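PDB 5G5S: protein argonaute from Methanocaldococcus jannaschii, which uses short single-stranded DNA guides to bind complementary target DNA and slice it, and may thereby defend the cell against invading genetic elements. Local coordinates for residues F21-V26 and K102-Y107; N46-M51 and L62-D67; G504-L509 and Y688-V693; G519-Y524 and Q534-P539. All blocks are in the same frame, centred on the assembly; numbering follows the deposited sequence.

Contact 1. Residues F21-V26 and K102-Y107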
# COMPACT_ATOMS: atom_id res chain seq x y z
N PHE A 21 -14.16 -24.93 23.20
CA PHE A 21 -13.47 -23.64 23.16
C PHE A 21 -14.34 -22.45 22.69
O PHE A 21 -13.86 -21.32 22.64
CB PHE A 21 -12.14 -23.76 22.39
CG PHE A 21 -11.36 -24.99 22.80
CD1 PHE A 21 -10.77 -25.07 24.05
CD2 PHE A 21 -11.30 -26.09 21.96
CE1 PHE A 21 -10.09 -26.23 24.44
CE2 PHE A 21 -10.62 -27.25 22.35
CZ PHE A 21 -10.01 -27.31 23.59
N ILE A 22 -15.61 -22.71 22.37
CA ILE A 22 -16.55 -21.67 21.98
C ILE A 22 -17.41 -21.35 23.22
O ILE A 22 -18.05 -22.26 23.76
CB ILE A 22 -17.40 -22.05 20.75
CG1 ILE A 22 -16.53 -22.21 19.49
CG2 ILE A 22 -18.54 -21.03 20.51
CD1 ILE A 22 -17.10 -23.18 18.46
N PRO A 23 -17.43 -20.09 23.71
CA PRO A 23 -18.29 -19.77 24.87
C PRO A 23 -19.77 -19.90 24.53
O PRO A 23 -20.18 -19.60 23.41
CB PRO A 23 -17.90 -18.34 25.23
CG PRO A 23 -17.29 -17.77 24.00
CD PRO A 23 -16.72 -18.89 23.20
N LYS A 24 -20.57 -20.40 25.47
CA LYS A 24 -22.01 -20.57 25.25
C LYS A 24 -22.73 -19.22 25.42
O LYS A 24 -23.67 -18.91 24.67
CB LYS A 24 -22.59 -21.62 26.22
CG LYS A 24 -22.48 -23.04 25.69
N GLU A 25 -22.27 -18.43 26.41
CA GLU A 25 -22.85 -17.14 26.75
C GLU A 25 -21.83 -16.01 26.87
O GLU A 25 -20.66 -16.25 27.13
CB GLU A 25 -23.62 -17.26 28.08
CG GLU A 25 -24.97 -17.95 27.98
CD GLU A 25 -25.63 -18.28 29.30
OE1 GLU A 25 -25.49 -17.49 30.27
OE2 GLU A 25 -26.32 -19.32 29.37
N VAL A 26 -22.32 -14.77 26.70
CA VAL A 26 -21.58 -13.53 26.90
C VAL A 26 -22.18 -12.82 28.13
O VAL A 26 -23.38 -12.93 28.41
CB VAL A 26 -21.43 -12.62 25.66
CG1 VAL A 26 -20.72 -13.35 24.54
CG2 VAL A 26 -22.77 -12.05 25.19
N LYS A 102 -14.84 -11.43 17.96
CA LYS A 102 -13.87 -10.82 18.86
C LYS A 102 -13.95 -11.36 20.28
O LYS A 102 -12.92 -11.47 20.94
CB LYS A 102 -13.94 -9.29 18.84
CG LYS A 102 -13.15 -8.68 17.70
CD LYS A 102 -14.04 -8.09 16.63
CE LYS A 102 -13.61 -8.50 15.24
NZ LYS A 102 -14.69 -8.29 14.24
N LEU A 103 -15.17 -11.71 20.73
CA LEU A 103 -15.35 -12.28 22.07
C LEU A 103 -14.81 -13.71 22.14
O LEU A 103 -14.16 -14.05 23.12
CB LEU A 103 -16.79 -12.14 22.60
CG LEU A 103 -17.24 -10.69 22.93
CD1 LEU A 103 -18.70 -10.63 23.23
CD2 LEU A 103 -16.47 -10.09 24.10
N VAL A 104 -14.95 -14.48 21.05
CA VAL A 104 -14.40 -15.85 20.94
C VAL A 104 -12.86 -15.76 20.95
O VAL A 104 -12.20 -16.58 21.60
CB VAL A 104 -14.95 -16.63 19.72
CG1 VAL A 104 -14.25 -17.98 19.54
CG2 VAL A 104 -16.45 -16.83 19.83
N ARG A 105 -12.29 -14.73 20.26
CA ARG A 105 -10.85 -14.46 20.21
C ARG A 105 -10.33 -14.16 21.60
O ARG A 105 -9.34 -14.76 22.02
CB ARG A 105 -10.52 -13.31 19.24
CG ARG A 105 -9.05 -13.27 18.83
CD ARG A 105 -8.67 -11.93 18.26
NE ARG A 105 -7.34 -11.94 17.67
CZ ARG A 105 -6.21 -11.64 18.32
NH1 ARG A 105 -6.25 -11.30 19.60
NH2 ARG A 105 -5.05 -11.68 17.68
N GLY A 106 -11.04 -13.28 22.32
CA GLY A 106 -10.70 -12.93 23.69
C GLY A 106 -10.77 -14.12 24.64
O GLY A 106 -9.96 -14.23 25.56
N TYR A 107 -11.74 -15.01 24.40
CA TYR A 107 -11.92 -16.22 25.21
C TYR A 107 -10.72 -17.15 25.02
O TYR A 107 -10.10 -17.56 25.99
CB TYR A 107 -13.25 -16.92 24.84
CG TYR A 107 -13.61 -18.09 25.72
CD1 TYR A 107 -13.98 -17.90 27.05
CD2 TYR A 107 -13.64 -19.39 25.22
CE1 TYR A 107 -14.34 -18.97 27.86
CE2 TYR A 107 -14.03 -20.47 26.01
CZ TYR A 107 -14.37 -20.25 27.34
OH TYR A 107 -14.75 -21.31 28.13

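Contact 2. Residues N46-M51 and L62-D67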
# COMPACT_ATOMS: atom_id res chain seq x y z
N ASN A 46 -9.39 -5.55 27.35
CA ASN A 46 -8.64 -6.22 26.30
C ASN A 46 -7.78 -7.35 26.85
O ASN A 46 -7.63 -8.37 26.18
CB ASN A 46 -7.77 -5.22 25.52
CG ASN A 46 -7.33 -5.71 24.17
OD1 ASN A 46 -6.17 -6.08 23.98
ND2 ASN A 46 -8.24 -5.71 23.21
N PHE A 47 -7.20 -7.16 28.07
CA PHE A 47 -6.38 -8.18 28.73
C PHE A 47 -7.23 -9.40 29.07
O PHE A 47 -6.83 -10.53 28.79
CB PHE A 47 -5.73 -7.61 30.01
N TYR A 48 -8.44 -9.16 29.63
CA TYR A 48 -9.41 -10.18 30.03
C TYR A 48 -10.37 -10.64 28.91
O TYR A 48 -11.45 -11.17 29.19
CB TYR A 48 -10.16 -9.73 31.30
CG TYR A 48 -9.30 -9.75 32.54
CD1 TYR A 48 -9.01 -10.94 33.20
CD2 TYR A 48 -8.77 -8.57 33.06
CE1 TYR A 48 -8.22 -10.96 34.35
CE2 TYR A 48 -7.98 -8.58 34.21
CZ TYR A 48 -7.70 -9.77 34.85
OH TYR A 48 -6.91 -9.79 35.97
N GLY A 49 -9.96 -10.44 27.66
CA GLY A 49 -10.69 -10.86 26.46
C GLY A 49 -12.07 -10.27 26.22
O GLY A 49 -12.87 -10.85 25.48
N GLY A 50 -12.33 -9.11 26.82
CA GLY A 50 -13.61 -8.41 26.71
C GLY A 50 -13.66 -7.30 25.68
O GLY A 50 -12.74 -7.13 24.87
N MET A 51 -14.76 -6.52 25.72
CA MET A 51 -15.04 -5.42 24.81
C MET A 51 -15.90 -4.36 25.50
O MET A 51 -16.89 -4.70 26.15
CB MET A 51 -15.77 -5.95 23.58
CG MET A 51 -15.78 -5.00 22.41
SD MET A 51 -16.78 -5.61 21.04
CE MET A 51 -15.94 -7.13 20.66
N LEU A 62 -17.89 -9.66 28.58
CA LEU A 62 -16.88 -10.70 28.70
C LEU A 62 -17.38 -12.01 28.08
O LEU A 62 -18.58 -12.32 28.19
CB LEU A 62 -16.47 -10.95 30.17
CG LEU A 62 -15.69 -9.84 30.90
CD1 LEU A 62 -15.53 -10.19 32.36
CD2 LEU A 62 -14.32 -9.58 30.26
N PRO A 63 -16.49 -12.82 27.44
CA PRO A 63 -16.94 -14.10 26.86
C PRO A 63 -17.13 -15.21 27.90
O PRO A 63 -17.42 -16.35 27.54
CB PRO A 63 -15.83 -14.43 25.87
CG PRO A 63 -14.61 -13.80 26.44
CD PRO A 63 -15.04 -12.59 27.22
N TYR A 64 -16.98 -14.88 29.19
CA TYR A 64 -17.07 -15.81 30.31
C TYR A 64 -17.62 -15.12 31.55
O TYR A 64 -17.64 -13.88 31.63
CB TYR A 64 -15.69 -16.43 30.62
CG TYR A 64 -14.60 -15.41 30.87
CD1 TYR A 64 -13.89 -14.85 29.81
CD2 TYR A 64 -14.30 -14.98 32.15
CE1 TYR A 64 -12.92 -13.88 30.02
CE2 TYR A 64 -13.32 -14.02 32.38
CZ TYR A 64 -12.63 -13.47 31.31
OH TYR A 64 -11.65 -12.54 31.52
N LYS A 65 -18.08 -15.92 32.52
CA LYS A 65 -18.58 -15.43 33.79
C LYS A 65 -17.40 -15.40 34.75
O LYS A 65 -16.60 -16.34 34.79
CB LYS A 65 -19.71 -16.34 34.32
CG LYS A 65 -20.67 -15.64 35.28
CD LYS A 65 -21.90 -16.50 35.58
CE LYS A 65 -23.05 -16.24 34.64
NZ LYS A 65 -24.14 -17.24 34.80
N VAL A 66 -17.27 -14.30 35.50
CA VAL A 66 -16.22 -14.12 36.49
C VAL A 66 -16.82 -14.18 37.90
O VAL A 66 -17.77 -13.44 38.21
CB VAL A 66 -15.30 -12.89 36.21
CG1 VAL A 66 -16.10 -11.61 35.99
CG2 VAL A 66 -14.23 -12.71 37.28
N ASP A 67 -16.30 -15.10 38.73
CA ASP A 67 -16.77 -15.34 40.11
C ASP A 67 -15.92 -14.57 41.17
O ASP A 67 -15.94 -14.91 42.35
CB ASP A 67 -16.86 -16.87 40.40
CG ASP A 67 -16.86 -17.81 39.19
OD1 ASP A 67 -17.53 -17.49 38.18
OD2 ASP A 67 -16.22 -18.88 39.27

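Contact 3. Residues G504-L509 and Y688-V693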
# COMPACT_ATOMS: atom_id res chain seq x y z
N GLY A 504 -9.49 7.17 -4.26
CA GLY A 504 -8.52 6.44 -3.46
C GLY A 504 -7.97 7.38 -2.42
O GLY A 504 -7.54 8.48 -2.75
N LEU A 505 -8.02 6.98 -1.17
CA LEU A 505 -7.60 7.85 -0.09
C LEU A 505 -6.59 7.17 0.80
O LEU A 505 -6.75 6.01 1.14
CB LEU A 505 -8.86 8.30 0.71
CG LEU A 505 -8.67 9.18 1.95
CD1 LEU A 505 -8.02 10.52 1.61
CD2 LEU A 505 -9.98 9.41 2.64
N ASP A 506 -5.53 7.92 1.15
CA ASP A 506 -4.48 7.54 2.08
C ASP A 506 -4.23 8.76 2.97
O ASP A 506 -4.12 9.88 2.47
CB ASP A 506 -3.20 7.10 1.35
CG ASP A 506 -2.17 6.47 2.28
OD1 ASP A 506 -1.53 7.22 3.07
OD2 ASP A 506 -1.99 5.24 2.22
N THR A 507 -4.17 8.55 4.29
CA THR A 507 -3.99 9.61 5.28
C THR A 507 -2.78 9.37 6.21
O THR A 507 -2.93 8.96 7.36
CB THR A 507 -5.32 9.94 5.98
OG1 THR A 507 -5.94 8.73 6.41
CG2 THR A 507 -6.29 10.69 5.06
N GLY A 508 -1.58 9.63 5.66
CA GLY A 508 -0.30 9.48 6.34
C GLY A 508 -0.18 10.26 7.64
O GLY A 508 0.18 9.68 8.67
N LEU A 509 -0.49 11.57 7.61
CA LEU A 509 -0.46 12.45 8.78
C LEU A 509 -1.86 12.95 9.13
O LEU A 509 -2.67 12.20 9.67
CB LEU A 509 0.49 13.63 8.57
N TYR A 688 -2.12 4.45 -6.04
CA TYR A 688 -1.45 5.69 -6.41
C TYR A 688 -1.52 6.77 -5.33
O TYR A 688 -0.58 7.55 -5.22
CB TYR A 688 -1.89 6.19 -7.80
CG TYR A 688 -1.37 5.33 -8.94
CD1 TYR A 688 -0.01 5.09 -9.08
CD2 TYR A 688 -2.23 4.84 -9.92
CE1 TYR A 688 0.48 4.33 -10.15
CE2 TYR A 688 -1.75 4.08 -10.99
CZ TYR A 688 -0.39 3.82 -11.09
OH TYR A 688 0.08 3.05 -12.13
N ALA A 689 -2.59 6.78 -4.51
CA ALA A 689 -2.71 7.69 -3.36
C ALA A 689 -1.58 7.36 -2.36
O ALA A 689 -0.92 8.27 -1.85
CB ALA A 689 -4.06 7.53 -2.68
N ASP A 690 -1.34 6.05 -2.12
CA ASP A 690 -0.28 5.58 -1.23
C ASP A 690 1.11 5.93 -1.76
O ASP A 690 1.95 6.38 -0.99
CB ASP A 690 -0.42 4.08 -0.95
CG ASP A 690 0.66 3.56 -0.00
OD1 ASP A 690 0.69 4.01 1.17
OD2 ASP A 690 1.50 2.76 -0.45
N LYS A 691 1.32 5.78 -3.09
CA LYS A 691 2.58 6.11 -3.77
C LYS A 691 2.89 7.62 -3.72
O LYS A 691 4.07 8.00 -3.68
CB LYS A 691 2.55 5.61 -5.22
CG LYS A 691 3.01 4.15 -5.39
CD LYS A 691 3.03 3.77 -6.86
CE LYS A 691 4.00 2.65 -7.19
NZ LYS A 691 3.77 2.08 -8.56
N PHE A 692 1.85 8.48 -3.72
CA PHE A 692 2.04 9.92 -3.65
C PHE A 692 2.43 10.34 -2.24
O PHE A 692 3.33 11.16 -2.08
CB PHE A 692 0.81 10.70 -4.17
CG PHE A 692 0.95 12.21 -4.04
CD1 PHE A 692 1.66 12.93 -4.99
CD2 PHE A 692 0.45 12.88 -2.93
CE1 PHE A 692 1.82 14.31 -4.85
CE2 PHE A 692 0.60 14.26 -2.81
CZ PHE A 692 1.28 14.97 -3.77
N VAL A 693 1.76 9.76 -1.23
CA VAL A 693 2.04 10.03 0.19
C VAL A 693 3.49 9.63 0.54
O VAL A 693 4.18 10.42 1.20
CB VAL A 693 0.94 9.46 1.13
CG1 VAL A 693 1.32 9.57 2.61
CG2 VAL A 693 -0.39 10.18 0.89

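Contact 4. Residues G519-Y524 and Q534-P539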
# COMPACT_ATOMS: atom_id res chain seq x y z
N GLY A 519 -2.48 13.88 3.72
CA GLY A 519 -2.95 12.84 2.82
C GLY A 519 -3.07 13.20 1.37
O GLY A 519 -2.58 14.24 0.91
N CYS A 520 -3.73 12.31 0.63
CA CYS A 520 -3.93 12.43 -0.80
C CYS A 520 -5.16 11.69 -1.20
O CYS A 520 -5.44 10.63 -0.65
CB CYS A 520 -2.70 11.90 -1.55
SG CYS A 520 -2.84 11.96 -3.36
N THR A 521 -5.88 12.24 -2.18
CA THR A 521 -7.02 11.62 -2.82
C THR A 521 -6.67 11.52 -4.31
O THR A 521 -6.25 12.52 -4.92
CB THR A 521 -8.33 12.41 -2.57
OG1 THR A 521 -8.60 12.42 -1.17
CG2 THR A 521 -9.53 11.78 -3.27
N VAL A 522 -6.78 10.32 -4.87
CA VAL A 522 -6.59 10.13 -6.30
C VAL A 522 -8.00 9.92 -6.87
O VAL A 522 -8.69 8.98 -6.49
CB VAL A 522 -5.53 9.07 -6.71
CG1 VAL A 522 -5.45 8.93 -8.23
CG2 VAL A 522 -4.16 9.48 -6.18
N VAL A 523 -8.46 10.91 -7.64
CA VAL A 523 -9.80 10.94 -8.21
C VAL A 523 -9.86 10.30 -9.60
O VAL A 523 -9.19 10.75 -10.52
CB VAL A 523 -10.38 12.38 -8.20
CG1 VAL A 523 -11.83 12.41 -8.69
CG2 VAL A 523 -10.25 13.03 -6.82
N TYR A 524 -10.69 9.26 -9.73
CA TYR A 524 -10.95 8.55 -10.97
C TYR A 524 -12.36 8.83 -11.42
O TYR A 524 -13.25 8.90 -10.58
CB TYR A 524 -10.75 7.04 -10.79
CG TYR A 524 -9.31 6.59 -10.95
CD1 TYR A 524 -8.32 7.06 -10.08
CD2 TYR A 524 -8.94 5.69 -11.93
CE1 TYR A 524 -6.99 6.66 -10.23
CE2 TYR A 524 -7.62 5.28 -12.08
CZ TYR A 524 -6.65 5.76 -11.22
OH TYR A 524 -5.35 5.37 -11.35
N GLN A 534 -5.02 14.81 -5.74
CA GLN A 534 -5.28 15.86 -4.78
C GLN A 534 -4.60 15.73 -3.42
O GLN A 534 -5.13 15.01 -2.57
CB GLN A 534 -6.81 16.04 -4.61
CG GLN A 534 -7.25 17.44 -4.19
CD GLN A 534 -6.70 18.51 -5.11
OE1 GLN A 534 -7.02 18.56 -6.31
NE2 GLN A 534 -5.80 19.33 -4.57
N PRO A 535 -3.52 16.50 -3.13
CA PRO A 535 -2.96 16.49 -1.76
C PRO A 535 -3.99 17.08 -0.79
O PRO A 535 -4.75 17.96 -1.17
CB PRO A 535 -1.73 17.42 -1.86
CG PRO A 535 -1.48 17.61 -3.32
CD PRO A 535 -2.81 17.47 -3.99
N ILE A 536 -4.05 16.56 0.44
CA ILE A 536 -5.00 17.04 1.45
C ILE A 536 -4.24 17.63 2.63
O ILE A 536 -3.40 16.94 3.22
CB ILE A 536 -6.04 15.95 1.92
CG1 ILE A 536 -6.69 15.13 0.76
CG2 ILE A 536 -7.08 16.51 2.92
CD1 ILE A 536 -7.56 15.90 -0.26
N GLU A 537 -4.53 18.90 2.97
CA GLU A 537 -3.95 19.60 4.12
C GLU A 537 -4.67 19.12 5.36
O GLU A 537 -5.88 18.92 5.30
CB GLU A 537 -4.17 21.12 4.00
CG GLU A 537 -3.42 21.80 2.87
CD GLU A 537 -3.82 23.25 2.67
OE1 GLU A 537 -3.52 24.08 3.56
OE2 GLU A 537 -4.44 23.55 1.63
N THR A 538 -3.95 18.95 6.50
CA THR A 538 -4.57 18.52 7.77
C THR A 538 -5.50 19.64 8.32
O THR A 538 -5.19 20.82 8.11
CB THR A 538 -3.53 18.10 8.80
OG1 THR A 538 -2.59 19.15 8.99
CG2 THR A 538 -2.83 16.81 8.45
N PRO A 539 -6.62 19.29 9.01
CA PRO A 539 -7.55 20.34 9.49
C PRO A 539 -6.97 21.48 10.34
O PRO A 539 -7.15 22.65 10.00
CB PRO A 539 -8.65 19.56 10.22
CG PRO A 539 -8.14 18.17 10.37
CD PRO A 539 -7.14 17.94 9.30

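Contact 1. Residues F21-V26 and K102-Y107
Pro23 lies over one face of the Tyr107 ring, and tracing that tyrosine outward from its backbone gives most of this contact. Its CB leaves helix 97-111 on the side facing residues 21-26 and rests against Pro63, the proline of contact 2. The first torsion sets CG anti to the backbone N (chi1 -173°), over toward the proline. There Tyr107 CG comes to 4.1 Å from Pro23 CG. One step further, Tyr107 CD2 meets two partners of different kinds: Pro23 CD packs against it at 3.7 Å, while the backbone oxygen Phe21 O approaches in the ring plane, 3.2 Å from Tyr107 CD2. CE2 borders the same oxygen. Pro23 CB stands over the middle of the ring, 4.2 Å from the Tyr107 ring centroid and only 5° off the normal, a true CH-pi contact. The two side chains run past each other in opposite senses.

This is an example of alpha/beta layering in the N-terminal domain: helix 97-111 packs against the entry to strand 25-31, an inner strand of a four-stranded antiparallel sheet. Lys109, which contacts the guide DNA, follows two residues after Tyr107 on the same helix.

Towards the strand the chemistry becomes purely aliphatic. Val104, which also touches Val144, offers CG2 to Pro23 CD at 4.0 Å. Val26 and Leu103 cross at about a right angle, methyl against methyl, with Val26 CG1 3.6 Å from Leu103 CD1; both also touch Val61 of the adjoining strand 59-62.

Contact 2. Residues N46-M51 and L62-D67
Tyr64 reaches across to the backbone of Tyr48, and its conformation explains how. Its CG sits between the backbone N and the carbonyl carbon (chi1 55°), a less roomy setting for an aromatic side chain, and the ring then extends until its hydroxyl donates a hydrogen bond to the carbonyl oxygen of Tyr48, Tyr64 OH to Tyr48 O 2.7 Å. The C=O...OH angle is 118°, with the donor tilted moderately from the carbonyl plane. Tyr48 O lies at the edge of the Tyr64 ring, 3.2 Å from Tyr64 CE1.

Tyr48 is turned the other way: CG is anti to the carbonyl carbon (chi1 -71°), and its ring leads off from the contact. Tyr48 CB stays at the contact, 3.2 Å from Tyr64 OH, which also lies at the edge of the Tyr48 ring, and the two side chains are skewed to one another.

The glycines that follow let the loop run close to its partner. Gly49 adopts a positive phi, a conformation glycine tolerates readily, and Pro63 CD approaches Gly49 O to 3.3 Å. At Gly50 the methyl Leu62 CD2 packs on the bare Gly50 CA at 3.8 Å; the same methyl borders Tyr48 O.

The contact thus closes the turn between helix 41-47 and strand 51-54 against the exit of strand 59-62, within the N-terminal domain. Backbone hydrogen bonds from Met51 to Val61 and from Leu62 to His27 tie both segments into its four-stranded antiparallel sheet, and helix 97-111 flanks the loop, its Val111 meeting Tyr64.

Contact 3. Residues G504-L509 and Y688-V693
Asp506 and Asp690 stand opposite each other where a strand runs beside a helix, their CA atoms 5.7 Å apart. The axes of strand 504-506 and helix 688-693 come within 7.1 Å and point broadly the same way, 34° between their directions. Ala689 CB rests on the strand backbone, 3.6 Å from Gly504 O. Further along, after the strand has ended, the absence of a side chain at Gly508 leaves room for Val693 CG1.

Asp506 is the side chain directed at the helix. Its CB packs over the helix backbone at Ala689, and CG is anti to the backbone N (chi1 -170°). The two carboxylate oxygens then have unlike surroundings. Asp506 OD1 lies against both methyls of Val693, 3.7 Å from CG1 and 3.8 Å from CG2. OD2 turns to Asp690, whose CG is likewise anti to its backbone N, and the two groups meet obliquely, their planes 44° apart, with Asp506 OD2 3.1 Å from Asp690 OD1.

This is the central strand and a late helix, 684-697, of the RNase H-like PIWI fold, carrying two of the four residues assigned by similarity to the active site; Glu543 and Asp572 are the others. The two oxygens are not hydrogen-bonded to each other here; such convergence is what a shared cation would stabilise. By similarity Asp506 would serve two manganese ions and share one with Asp690, whereas this structure's magnesium ion sits elsewhere. The arrangement is consistent with a pair of aspartates positioned to share a divalent metal.

Contact 4. Residues G519-Y524 and Q534-P539
Gly519 pairs with Ile536 through two hydrogen bonds. Gly519 N reaches Ile536 O at 3.2 Å; in return Ile536 N lies 2.8 Å from Gly519 O. The same oxygen also receives a CA-H contact from Pro535. Gly519 has no side chain, and Ile536 CB packs against its carbonyl.

Cys520 forms a non-hydrogen-bonded pair with Pro535, and its CA-H points at Gln534 O, with Cys520 CA 3.4 Å from that oxygen. The sulfur is anti to the backbone N (chi1 178°); Cys520 SG passes 3.9 Å from Gln534 O and heads for the face where Phe692 of helix 684-697 packs.

Thr521 restores the hydrogen-bonded pattern. Thr521 N donates to Gln534 O at 2.9 Å, and Gln534 N donates to Thr521 O at 2.7 Å. On the opposite face from Cys520, Thr521 OG1 meets Ile536 CD1 at 3.7 Å, the two side chains crossing at a slant, while the Gln534 chain bends away at chi2. Val550 and Tyr553 of helix 547-556 flank this face.

On its other edge the strand bonds to strand 501-506, Cys520 to Asp506 and Val522 to Gly504. Strands 517-525 and 530-537 form an antiparallel hairpin that, beside strand 501-506, makes the three-stranded meander opening the RNase H-like fold of PIWI.

Two domains supply the four examples. Contacts 1 and 2 belong to the N-terminal domain, about 9 Å apart centre to centre, and touch through Pro63, which meets both Pro23 and helix 97-111. Contacts 3 and 4 lie in the PIWI domain, much nearer the centre of the chain, and share a sheet: Gly504 and Asp506 hydrogen-bond to Val522 and Cys520. Contacts 1 and 4 are buried, 2 and 3 only partly. Their chemistry follows their place: proline-aromatic and aliphatic packing joins helix 97-111 to the lead-in and start of strand 25-31 in contact 1, one tyrosine hydroxyl ties down a loop in contact 2, regular backbone bonds build contact 4, and contact 3 alone brings carboxylates together.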